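Local coordinates for protein purine nucleosidase, (IunH-1) (Sulfolobus solfataricus, PDB 3T8J) that belongs to the nucleosidase family, with a largely parallel mixed beta sheet flanked by helices, and binds a sodium ion in this structure, at residues S122-L127 against I174-G179; L22-D27 against I304-N309; E198-I203 against M217-R222; T272-F277 against A289-E294. One frame throughout, in Å; residues are numbered along the deposited sequence.

Contact 1. Residues S122-L127 against I174-G179. With NA (sodium ion), chain B.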
# COMPACT_ATOMS: atom_id res chain seq x y z
N SER A 122 -5.42 13.32 22.63
CA SER A 122 -5.51 14.00 21.34
C SER A 122 -4.60 13.34 20.31
O SER A 122 -3.81 12.42 20.66
CB SER A 122 -5.11 15.47 21.55
OG SER A 122 -5.82 16.03 22.67
N PRO A 123 -4.61 13.80 19.06
CA PRO A 123 -3.59 13.32 18.10
C PRO A 123 -2.15 13.46 18.66
O PRO A 123 -1.88 14.37 19.44
CB PRO A 123 -3.85 14.17 16.86
CG PRO A 123 -5.31 14.51 16.95
CD PRO A 123 -5.52 14.76 18.41
N LEU A 124 -1.25 12.57 18.27
CA LEU A 124 0.02 12.38 18.96
C LEU A 124 1.22 13.19 18.40
O LEU A 124 2.39 12.97 18.75
CB LEU A 124 0.31 10.88 19.03
CG LEU A 124 -0.61 10.07 19.96
CD1 LEU A 124 -0.49 8.54 19.70
CD2 LEU A 124 -0.32 10.31 21.43
N THR A 125 0.92 14.17 17.56
CA THR A 125 1.95 14.92 16.85
C THR A 125 2.99 15.59 17.77
O THR A 125 4.17 15.56 17.45
CB THR A 125 1.28 15.95 15.88
OG1 THR A 125 0.20 15.31 15.20
CG2 THR A 125 2.31 16.46 14.89
N ASN A 126 2.56 16.23 18.86
CA ASN A 126 3.52 16.93 19.73
C ASN A 126 4.45 15.95 20.44
O ASN A 126 5.64 16.23 20.57
CB ASN A 126 2.82 17.80 20.77
CG ASN A 126 2.15 19.00 20.18
OD1 ASN A 126 2.61 19.53 19.19
ND2 ASN A 126 1.07 19.46 20.82
N LEU A 127 3.89 14.84 20.93
CA LEU A 127 4.74 13.84 21.63
C LEU A 127 5.72 13.22 20.65
O LEU A 127 6.88 12.95 21.02
CB LEU A 127 3.90 12.80 22.36
CG LEU A 127 4.66 11.75 23.18
CD1 LEU A 127 5.43 12.43 24.30
CD2 LEU A 127 3.67 10.73 23.76
N ILE A 174 5.19 6.40 15.50
CA ILE A 174 6.42 6.79 16.21
C ILE A 174 6.29 6.59 17.72
O ILE A 174 7.16 6.00 18.37
CB ILE A 174 6.79 8.27 15.88
CG1 ILE A 174 7.25 8.36 14.43
CG2 ILE A 174 7.88 8.81 16.84
CD1 ILE A 174 7.21 9.84 13.90
N VAL A 175 5.18 7.00 18.30
CA VAL A 175 4.97 6.91 19.74
C VAL A 175 4.89 5.44 20.20
O VAL A 175 5.49 5.08 21.22
CB VAL A 175 3.72 7.73 20.15
CG1 VAL A 175 3.23 7.37 21.54
CG2 VAL A 175 4.07 9.22 20.05
N PHE A 176 4.16 4.62 19.44
CA PHE A 176 3.96 3.22 19.80
C PHE A 176 5.22 2.39 19.59
O PHE A 176 5.29 1.29 20.16
CB PHE A 176 2.72 2.62 19.12
CG PHE A 176 1.45 2.90 19.85
CD1 PHE A 176 0.84 4.14 19.76
CD2 PHE A 176 0.84 1.94 20.62
CE1 PHE A 176 -0.34 4.42 20.44
CE2 PHE A 176 -0.32 2.22 21.32
CZ PHE A 176 -0.93 3.46 21.20
N ASN A 177 6.18 2.87 18.78
CA ASN A 177 7.44 2.15 18.52
C ASN A 177 8.59 2.64 19.41
O ASN A 177 9.65 1.98 19.47
CB ASN A 177 7.80 2.32 17.04
CG ASN A 177 9.01 1.53 16.63
OD1 ASN A 177 9.02 0.30 16.66
ND2 ASN A 177 10.06 2.24 16.22
N ALA A 178 8.42 3.75 20.12
CA ALA A 178 9.52 4.43 20.83
C ALA A 178 9.99 3.71 22.10
O ALA A 178 11.16 3.85 22.49
CB ALA A 178 9.13 5.86 21.19
N GLY A 179 9.08 3.01 22.77
CA GLY A 179 9.35 2.33 24.06
C GLY A 179 8.77 2.99 25.31
O GLY A 179 9.19 2.70 26.42
NA NA B . -8.24 15.61 22.93
O HOH W 1 -10.56 15.36 22.63
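With CG1 of V175 opposite its backbone N (chi1 164°), the CG2 methyl is set beside that nitrogen and enters the groove between L124 and L127. L127 turns its own CG opposite its N (chi1 -177°), and the bend at chi2 brings CD2 across the valine at about a right angle, 4.0 Å from V175 CG2. On the other flank L124 offers its backbone-proximal end: L124 CB is 4.2 Å from V175 CG2. Its far branch serves a second partner, since L124 CD1 lies 4.2 Å from F176 CE1, at the edge of the phenylalanine ring and near its plane. All four side chains are buried, and no hydrogen bond crosses the contact. The two segments belong to successive beta-alpha-beta units of the sheet: helix 125-133 links strand 116-120 to strand 141-147, and helix 169-177 precedes strand 182-185, whose I182 and M184 also pack against F176. L124 is the N-cap residue of helix 125-133. Just before it, in the turn after strand 116-120, S122 OG binds the sodium ion at 2.5 Å. The same hydroxyl is hydrogen-bonded to D7 O. A water at 2.4 Å from the sodium, together with D9, D14 and the carbonyl of I121, completes the ligands, while N126 ND2 reaches D7 OD1 and I33 O.

Contact 2. Residues L22-D27 against I304-N309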
# COMPACT_ATOMS: atom_id res chain seq x y z
N LEU A 22 -7.33 18.87 38.01
CA LEU A 22 -7.21 20.01 38.95
C LEU A 22 -8.09 19.90 40.19
O LEU A 22 -7.64 20.21 41.32
CB LEU A 22 -7.50 21.33 38.23
CG LEU A 22 -6.53 21.73 37.13
CD1 LEU A 22 -6.97 23.07 36.51
CD2 LEU A 22 -5.10 21.85 37.61
N LYS A 23 -9.34 19.47 40.00
CA LYS A 23 -10.29 19.27 41.09
C LYS A 23 -9.69 18.34 42.12
O LYS A 23 -9.87 18.55 43.32
CB LYS A 23 -11.57 18.62 40.55
CG LYS A 23 -12.51 18.08 41.63
CD LYS A 23 -13.22 19.21 42.28
CE LYS A 23 -14.14 18.78 43.45
NZ LYS A 23 -13.56 17.79 44.40
N ASN A 24 -8.99 17.32 41.61
CA ASN A 24 -8.41 16.25 42.43
C ASN A 24 -6.94 16.44 42.89
O ASN A 24 -6.30 15.49 43.32
CB ASN A 24 -8.62 14.92 41.74
CG ASN A 24 -10.09 14.48 41.76
OD1 ASN A 24 -10.62 14.09 42.82
ND2 ASN A 24 -10.77 14.59 40.62
N ASN A 25 -6.46 17.67 42.82
CA ASN A 25 -5.13 18.06 43.34
C ASN A 25 -3.95 17.30 42.69
O ASN A 25 -2.93 17.02 43.34
CB ASN A 25 -5.07 17.95 44.87
CG ASN A 25 -3.94 18.78 45.46
OD1 ASN A 25 -3.75 19.92 45.06
ND2 ASN A 25 -3.18 18.21 46.40
N ILE A 26 -4.08 16.97 41.41
CA ILE A 26 -2.97 16.49 40.57
C ILE A 26 -2.26 17.71 39.99
O ILE A 26 -2.92 18.64 39.53
CB ILE A 26 -3.46 15.60 39.42
CG1 ILE A 26 -4.28 14.43 39.94
CG2 ILE A 26 -2.28 15.17 38.52
CD1 ILE A 26 -3.47 13.44 40.77
N ASP A 27 -0.93 17.73 40.03
CA ASP A 27 -0.16 18.88 39.55
C ASP A 27 -0.12 18.85 38.03
O ASP A 27 0.49 17.98 37.44
CB ASP A 27 1.25 18.89 40.11
CG ASP A 27 2.05 20.10 39.70
OD1 ASP A 27 1.48 21.22 39.56
OD2 ASP A 27 3.29 19.97 39.65
N ILE A 304 -17.34 11.91 38.22
CA ILE A 304 -17.98 12.99 37.48
C ILE A 304 -18.91 13.83 38.39
O ILE A 304 -18.84 15.06 38.41
CB ILE A 304 -18.77 12.44 36.25
CG1 ILE A 304 -17.81 11.80 35.23
CG2 ILE A 304 -19.64 13.52 35.62
CD1 ILE A 304 -16.81 12.75 34.62
N TYR A 305 -19.79 13.18 39.14
CA TYR A 305 -20.67 13.93 40.05
C TYR A 305 -19.89 14.77 41.08
O TYR A 305 -20.28 15.90 41.41
CB TYR A 305 -21.65 12.99 40.77
CG TYR A 305 -22.65 12.31 39.86
CD1 TYR A 305 -23.42 13.03 38.95
CD2 TYR A 305 -22.86 10.93 39.94
CE1 TYR A 305 -24.35 12.40 38.12
CE2 TYR A 305 -23.79 10.30 39.13
CZ TYR A 305 -24.53 11.04 38.22
OH TYR A 305 -25.46 10.41 37.42
N ASP A 306 -18.80 14.21 41.58
CA ASP A 306 -17.91 14.91 42.49
C ASP A 306 -17.34 16.19 41.86
O ASP A 306 -17.32 17.26 42.50
CB ASP A 306 -16.78 13.96 42.92
CG ASP A 306 -15.75 14.63 43.80
OD1 ASP A 306 -16.04 14.90 44.99
OD2 ASP A 306 -14.63 14.88 43.30
N LEU A 307 -16.89 16.08 40.61
CA LEU A 307 -16.39 17.23 39.88
C LEU A 307 -17.47 18.31 39.72
O LEU A 307 -17.20 19.50 39.88
CB LEU A 307 -15.88 16.79 38.49
CG LEU A 307 -15.39 17.88 37.55
CD1 LEU A 307 -14.18 18.62 38.13
CD2 LEU A 307 -15.03 17.32 36.18
N LEU A 308 -18.70 17.90 39.41
CA LEU A 308 -19.76 18.88 39.09
C LEU A 308 -20.27 19.62 40.34
O LEU A 308 -20.92 20.66 40.23
CB LEU A 308 -20.91 18.20 38.34
CG LEU A 308 -20.53 17.55 37.01
CD1 LEU A 308 -21.81 17.07 36.29
CD2 LEU A 308 -19.74 18.51 36.12
N ASN A 309 -19.96 19.08 41.50
CA ASN A 309 -20.25 19.73 42.77
C ASN A 309 -19.14 20.68 43.27
O ASN A 309 -19.26 21.25 44.34
CB ASN A 309 -20.54 18.67 43.83
CG ASN A 309 -21.97 18.17 43.76
OD1 ASN A 309 -22.22 16.98 43.58
ND2 ASN A 309 -22.93 19.09 43.88
O HOH W 2 -13.69 14.28 40.73
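D306 OD2 is gripped by two donors, the ammonium of K23 and a water. K23 NZ lies 3.3 Å from D306 OD2, a long salt bridge that meets the oxygen from above the carboxylate plane, 37° out of it. The water gives its hydrogen to the same atom, with 2.8 Å between its O and D306 OD2, and in turn accepts from N24 ND2 at 2.9 Å. N24 ND2 also bonds L20 O, one turn back in its own helix, so the amide that holds the water is itself positioned by the backbone. The lysine bends at chi2 (75°) and again at chi4, which brings NZ to D306 OD2. Its cation has a further partner in the ring of W310. Lower on the same side chain the chemistry is apolar: K23 CB touches L307 CD1 at 3.6 Å, and the two side chains slide past one another in opposite directions. The CA atoms of K23 and L307, 6.5 Å apart, are the nearest pair of CA atoms across the segments. Helix 12-23 stops here in a Schellman motif, with N25 at positive phi as C-prime residue, N25 N bonded to L22 O and I26 N to L21 O. The chain then enters strand 27-33, where D27 pairs with R2 and F4 beside strand 3-8. Helix 297-308 lies against helix 12-23 through L307 on L16 and Y19, while L308 turns to I203 of helix 197-204 and M210 of helix 209-227.

Contact 3. Residues E198-I203 against M217-R222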
# COMPACT_ATOMS: atom_id res chain seq x y z
N GLU A 198 -31.19 9.14 32.12
CA GLU A 198 -31.36 9.24 33.59
C GLU A 198 -30.25 10.08 34.23
O GLU A 198 -30.50 10.98 35.04
CB GLU A 198 -31.40 7.84 34.23
CG GLU A 198 -31.38 7.80 35.79
CD GLU A 198 -29.99 7.41 36.38
OE1 GLU A 198 -29.53 6.28 36.08
OE2 GLU A 198 -29.38 8.22 37.14
N GLU A 199 -29.02 9.78 33.84
CA GLU A 199 -27.85 10.48 34.36
C GLU A 199 -27.82 11.94 33.91
O GLU A 199 -27.52 12.83 34.70
CB GLU A 199 -26.57 9.74 33.94
CG GLU A 199 -26.44 8.39 34.64
CD GLU A 199 -25.38 7.48 34.07
OE1 GLU A 199 -25.09 7.55 32.85
OE2 GLU A 199 -24.86 6.65 34.84
N TRP A 200 -28.13 12.18 32.64
CA TRP A 200 -28.19 13.53 32.08
C TRP A 200 -29.22 14.39 32.82
O TRP A 200 -28.92 15.53 33.19
CB TRP A 200 -28.52 13.43 30.59
CG TRP A 200 -28.68 14.71 29.82
CD1 TRP A 200 -29.84 15.18 29.28
CD2 TRP A 200 -27.65 15.63 29.44
NE1 TRP A 200 -29.60 16.35 28.60
CE2 TRP A 200 -28.27 16.65 28.70
CE3 TRP A 200 -26.28 15.70 29.68
CZ2 TRP A 200 -27.55 17.72 28.17
CZ3 TRP A 200 -25.57 16.78 29.16
CH2 TRP A 200 -26.22 17.78 28.42
N ASN A 201 -30.40 13.84 33.08
CA ASN A 201 -31.44 14.56 33.84
C ASN A 201 -30.99 14.90 35.26
O ASN A 201 -31.28 16.00 35.77
CB ASN A 201 -32.76 13.75 33.87
CG ASN A 201 -33.51 13.79 32.53
OD1 ASN A 201 -33.25 14.64 31.67
ND2 ASN A 201 -34.46 12.87 32.36
N VAL A 202 -30.25 13.99 35.91
CA VAL A 202 -29.72 14.28 37.24
C VAL A 202 -28.77 15.48 37.18
O VAL A 202 -28.84 16.38 38.01
CB VAL A 202 -28.97 13.07 37.86
CG1 VAL A 202 -28.12 13.50 39.07
CG2 VAL A 202 -29.95 11.97 38.24
N ILE A 203 -27.90 15.49 36.18
CA ILE A 203 -26.97 16.59 36.00
C ILE A 203 -27.69 17.92 35.73
O ILE A 203 -27.31 18.96 36.28
CB ILE A 203 -25.91 16.27 34.90
CG1 ILE A 203 -25.03 15.11 35.36
CG2 ILE A 203 -25.06 17.50 34.58
CD1 ILE A 203 -24.14 14.50 34.27
N MET A 217 -21.72 22.74 27.61
CA MET A 217 -20.60 22.25 26.79
C MET A 217 -20.91 20.97 26.04
O MET A 217 -20.28 20.72 25.02
CB MET A 217 -19.33 22.02 27.64
CG MET A 217 -18.67 23.29 28.17
SD MET A 217 -16.98 23.05 28.81
CE MET A 217 -17.27 21.78 30.04
N TYR A 218 -21.85 20.16 26.56
CA TYR A 218 -22.12 18.81 26.05
C TYR A 218 -23.39 18.68 25.22
O TYR A 218 -23.57 17.68 24.53
CB TYR A 218 -22.14 17.76 27.20
CG TYR A 218 -20.74 17.37 27.65
CD1 TYR A 218 -20.05 18.16 28.56
CD2 TYR A 218 -20.09 16.24 27.13
CE1 TYR A 218 -18.76 17.85 28.96
CE2 TYR A 218 -18.80 15.93 27.53
CZ TYR A 218 -18.13 16.74 28.44
OH TYR A 218 -16.84 16.45 28.87
N LEU A 219 -24.26 19.69 25.22
CA LEU A 219 -25.53 19.56 24.52
C LEU A 219 -25.36 19.21 23.03
O LEU A 219 -26.03 18.31 22.53
CB LEU A 219 -26.38 20.82 24.65
CG LEU A 219 -27.78 20.69 24.06
CD1 LEU A 219 -28.49 19.41 24.56
CD2 LEU A 219 -28.58 21.91 24.41
N HIS A 220 -24.51 19.96 22.32
CA HIS A 220 -24.33 19.73 20.87
C HIS A 220 -23.75 18.34 20.62
O HIS A 220 -24.24 17.61 19.76
CB HIS A 220 -23.43 20.82 20.24
CG HIS A 220 -23.16 20.64 18.78
ND1 HIS A 220 -23.65 21.49 17.81
CD2 HIS A 220 -22.43 19.70 18.12
CE1 HIS A 220 -23.26 21.08 16.61
NE2 HIS A 220 -22.51 19.99 16.78
N TYR A 221 -22.70 17.99 21.37
CA TYR A 221 -22.04 16.69 21.26
C TYR A 221 -22.98 15.53 21.55
O TYR A 221 -22.96 14.51 20.85
CB TYR A 221 -20.87 16.65 22.24
CG TYR A 221 -19.94 15.45 22.20
CD1 TYR A 221 -19.31 15.08 21.04
CD2 TYR A 221 -19.63 14.74 23.38
CE1 TYR A 221 -18.39 14.02 21.03
CE2 TYR A 221 -18.71 13.69 23.36
CZ TYR A 221 -18.11 13.34 22.19
OH TYR A 221 -17.19 12.30 22.15
N ARG A 222 -23.83 15.69 22.56
CA ARG A 222 -24.82 14.66 22.88
C ARG A 222 -25.83 14.44 21.74
O ARG A 222 -26.14 13.29 21.36
CB ARG A 222 -25.53 15.03 24.18
CG ARG A 222 -26.53 14.00 24.67
CD ARG A 222 -27.19 14.43 25.98
NE ARG A 222 -28.08 13.38 26.51
CZ ARG A 222 -27.67 12.33 27.22
NH1 ARG A 222 -26.39 12.14 27.52
NH2 ARG A 222 -28.55 11.43 27.63
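The segments W200 and R222 belong to run nearly antiparallel, at 157° between their N-to-C directions, but their axes come no closer than 13.0 Å. The nearest CA atoms, those of W200 and R222, are 9.9 Å apart, so long side chains have to span the gap. The second helix is kinked, the amides of H220 and Y221 lacking bonds to the preceding turn; regular bonding resumes with R222 N to Y218 O. Across the gap W200 and R222 slide past each other in opposite directions, each with CG opposite its backbone N, and the arginine stays extended from CG to NE. Its guanidinium lies flat on the indole, the planes only 3° apart. The cation-pi geometry puts R222 CZ 4.1 Å from the centroid of the five-membered ring, while R222 CD makes a CH-pi contact 3.7 Å from the centroid of the six-membered one. On the backbone side of the indole, W200 CB sits over one face of the guanidinium, toward its rim, 3.6 Å from R222 NH2. The distal part of the indole meets an apolar atom obliquely: W200 CZ3 is 4.1 Å from Y218 CB. Polar partners fix the arginine's rotation, NH2 in a salt bridge with D197 and NH1 on V195 O and H234 ND1. The Y218 ring turns away from W200, placing its hydroxyl on D13 OD1. Helix 209-227 rests on helix 12-23 through M217, Y218 and Y221, whereas helix 197-204 uses E199 and I203 against helix 297-308.

Contact 4. Residues T272-F277 against A289-E294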
# COMPACT_ATOMS: atom_id res chain seq x y z
N THR A 272 -5.80 0.67 14.58
CA THR A 272 -4.95 0.01 15.62
C THR A 272 -5.20 -1.50 15.52
O THR A 272 -6.27 -2.01 15.89
CB THR A 272 -5.30 0.52 17.02
OG1 THR A 272 -6.71 0.38 17.24
CG2 THR A 272 -4.91 2.00 17.20
N LEU A 273 -4.19 -2.22 15.01
CA LEU A 273 -4.26 -3.66 14.74
C LEU A 273 -3.58 -4.39 15.90
O LEU A 273 -2.40 -4.20 16.12
CB LEU A 273 -3.54 -3.96 13.42
CG LEU A 273 -4.06 -3.06 12.26
CD1 LEU A 273 -3.06 -3.02 11.12
CD2 LEU A 273 -5.49 -3.42 11.82
N VAL A 274 -4.37 -5.21 16.60
CA VAL A 274 -3.92 -5.76 17.90
C VAL A 274 -3.67 -7.27 17.83
O VAL A 274 -4.58 -8.06 17.54
CB VAL A 274 -4.94 -5.45 18.98
CG1 VAL A 274 -4.48 -6.01 20.33
CG2 VAL A 274 -5.17 -3.91 19.11
N ASP A 275 -2.42 -7.67 18.08
CA ASP A 275 -2.03 -9.07 18.20
C ASP A 275 -2.27 -9.49 19.65
O ASP A 275 -1.67 -8.92 20.57
CB ASP A 275 -0.57 -9.23 17.77
CG ASP A 275 -0.12 -10.69 17.63
OD1 ASP A 275 -0.85 -11.59 18.08
OD2 ASP A 275 0.92 -10.91 16.95
N ARG A 276 -3.14 -10.49 19.83
CA ARG A 276 -3.51 -11.03 21.13
C ARG A 276 -2.72 -12.31 21.45
O ARG A 276 -2.95 -12.95 22.50
CB ARG A 276 -5.02 -11.35 21.16
CG ARG A 276 -5.95 -10.27 20.59
CD ARG A 276 -7.39 -10.79 20.45
NE ARG A 276 -7.45 -11.89 19.51
CZ ARG A 276 -7.46 -11.77 18.18
NH1 ARG A 276 -7.49 -10.57 17.61
NH2 ARG A 276 -7.43 -12.88 17.44
N PHE A 277 -1.82 -12.71 20.54
CA PHE A 277 -0.99 -13.93 20.67
C PHE A 277 -1.82 -15.22 20.64
O PHE A 277 -1.38 -16.26 21.17
CB PHE A 277 -0.10 -13.84 21.94
CG PHE A 277 0.45 -12.45 22.22
CD1 PHE A 277 1.24 -11.79 21.29
CD2 PHE A 277 0.15 -11.79 23.40
CE1 PHE A 277 1.76 -10.53 21.54
CE2 PHE A 277 0.66 -10.51 23.66
CZ PHE A 277 1.47 -9.89 22.72
N ALA A 289 1.77 -2.14 24.58
CA ALA A 289 0.73 -1.32 25.21
C ALA A 289 -0.15 -2.15 26.10
O ALA A 289 -0.45 -3.30 25.79
CB ALA A 289 -0.13 -0.61 24.16
N GLU A 290 -0.56 -1.57 27.22
CA GLU A 290 -1.56 -2.16 28.08
C GLU A 290 -2.88 -1.56 27.67
O GLU A 290 -3.04 -0.34 27.74
CB GLU A 290 -1.29 -1.85 29.53
CG GLU A 290 -2.25 -2.48 30.48
CD GLU A 290 -1.91 -2.11 31.91
OE1 GLU A 290 -1.91 -0.88 32.24
OE2 GLU A 290 -1.64 -3.04 32.69
N ILE A 291 -3.81 -2.40 27.25
CA ILE A 291 -5.09 -1.93 26.72
C ILE A 291 -6.20 -2.16 27.75
O ILE A 291 -6.32 -3.24 28.32
CB ILE A 291 -5.44 -2.65 25.40
CG1 ILE A 291 -4.28 -2.53 24.40
CG2 ILE A 291 -6.80 -2.15 24.85
CD1 ILE A 291 -4.54 -3.23 23.01
N VAL A 292 -7.02 -1.13 27.99
CA VAL A 292 -8.18 -1.24 28.88
C VAL A 292 -9.38 -1.74 28.08
O VAL A 292 -9.76 -1.13 27.08
CB VAL A 292 -8.50 0.11 29.54
CG1 VAL A 292 -9.81 0.04 30.35
CG2 VAL A 292 -7.31 0.56 30.42
N TYR A 293 -9.97 -2.85 28.52
CA TYR A 293 -11.10 -3.47 27.82
C TYR A 293 -12.44 -3.30 28.54
O TYR A 293 -13.48 -3.46 27.91
CB TYR A 293 -10.81 -4.96 27.55
CG TYR A 293 -9.91 -5.21 26.35
CD1 TYR A 293 -8.52 -5.33 26.46
CD2 TYR A 293 -10.45 -5.30 25.07
CE1 TYR A 293 -7.72 -5.55 25.33
CE2 TYR A 293 -9.65 -5.52 23.94
CZ TYR A 293 -8.28 -5.63 24.08
OH TYR A 293 -7.51 -5.84 22.93
N GLU A 294 -12.42 -3.00 29.84
CA GLU A 294 -13.63 -2.80 30.64
C GLU A 294 -13.38 -1.78 31.77
O GLU A 294 -12.24 -1.66 32.25
CB GLU A 294 -14.12 -4.13 31.26
CG GLU A 294 -14.43 -5.27 30.27
CD GLU A 294 -14.85 -6.57 30.96
OE1 GLU A 294 -15.44 -6.53 32.07
OE2 GLU A 294 -14.58 -7.65 30.38
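The phenol of Y293 meets V274 with its hydroxyl end, the flat side chain sliding past the valine in the opposite direction so that Y293 OH lies 4.0 Å from V274 CG1. The Y293 side chain also touches V151 and R253, and its hydroxyl makes a weak hydrogen bond to R257. A second flat group, the F277 ring, has D275 O over the centre of one face, 3.8 Å above its plane. That phenylalanine stands in a turn closing strand 272-275: F277 N donates to D275 OD1 at 2.9 Å, with an N-H...O angle of 155°, on the anti side of the carboxylate and 33° out of its plane. This is an Asx turn, and the other carboxylate oxygen is fixed by S282 OG and W283 N. The direct apolar link is V274 to I291, which reach toward each other tip to tip. I291 is stretched at chi2 (180°), carrying CD1 to 3.9 Å from V274 CG1 and 4.0 Å from V274 CG2, so both valine methyls share one isoleucine end. The CA atoms of V274 and I291 stay 9.7 Å apart and no hydrogen bond joins the segments, because strand 251-261 runs between them: L273 and D275 pair with V260 and F258, A289 with R257. Beyond the strand end, R276 NH1 bonds P159 O of the third subunit, and L273 packs on T268 of that subunit. The arrangement is that of next-but-one strands in a sheet, touching over one face of an antiparallel middle strand, at the antiparallel end of this mixed alpha/beta sheet.

Overall arrangement
Contacts 1, 3 and 4 are buried, while contact 2, between two helix ends, is partly open to solvent and is the one that uses a salt bridge and a bridging water. No hydrogen bond crosses contact 1 or contact 4; contact 1 is apolar, and contact 4 adds a tyrosine hydroxyl against a valine methyl. The two adjoin through F176 CE2 and A289 CB, 4.0 Å apart; contact 1 joins crossover helices, contact 4 alternate strands of the sheet. Contacts 2 and 3 form a second neighbourhood, on the other side of the chain's centre from contact 1, where Y305 and L308 pack on segment 198-203. Contact 3 places a cation on an aromatic face. The loop closed by contact 2 encloses the other three.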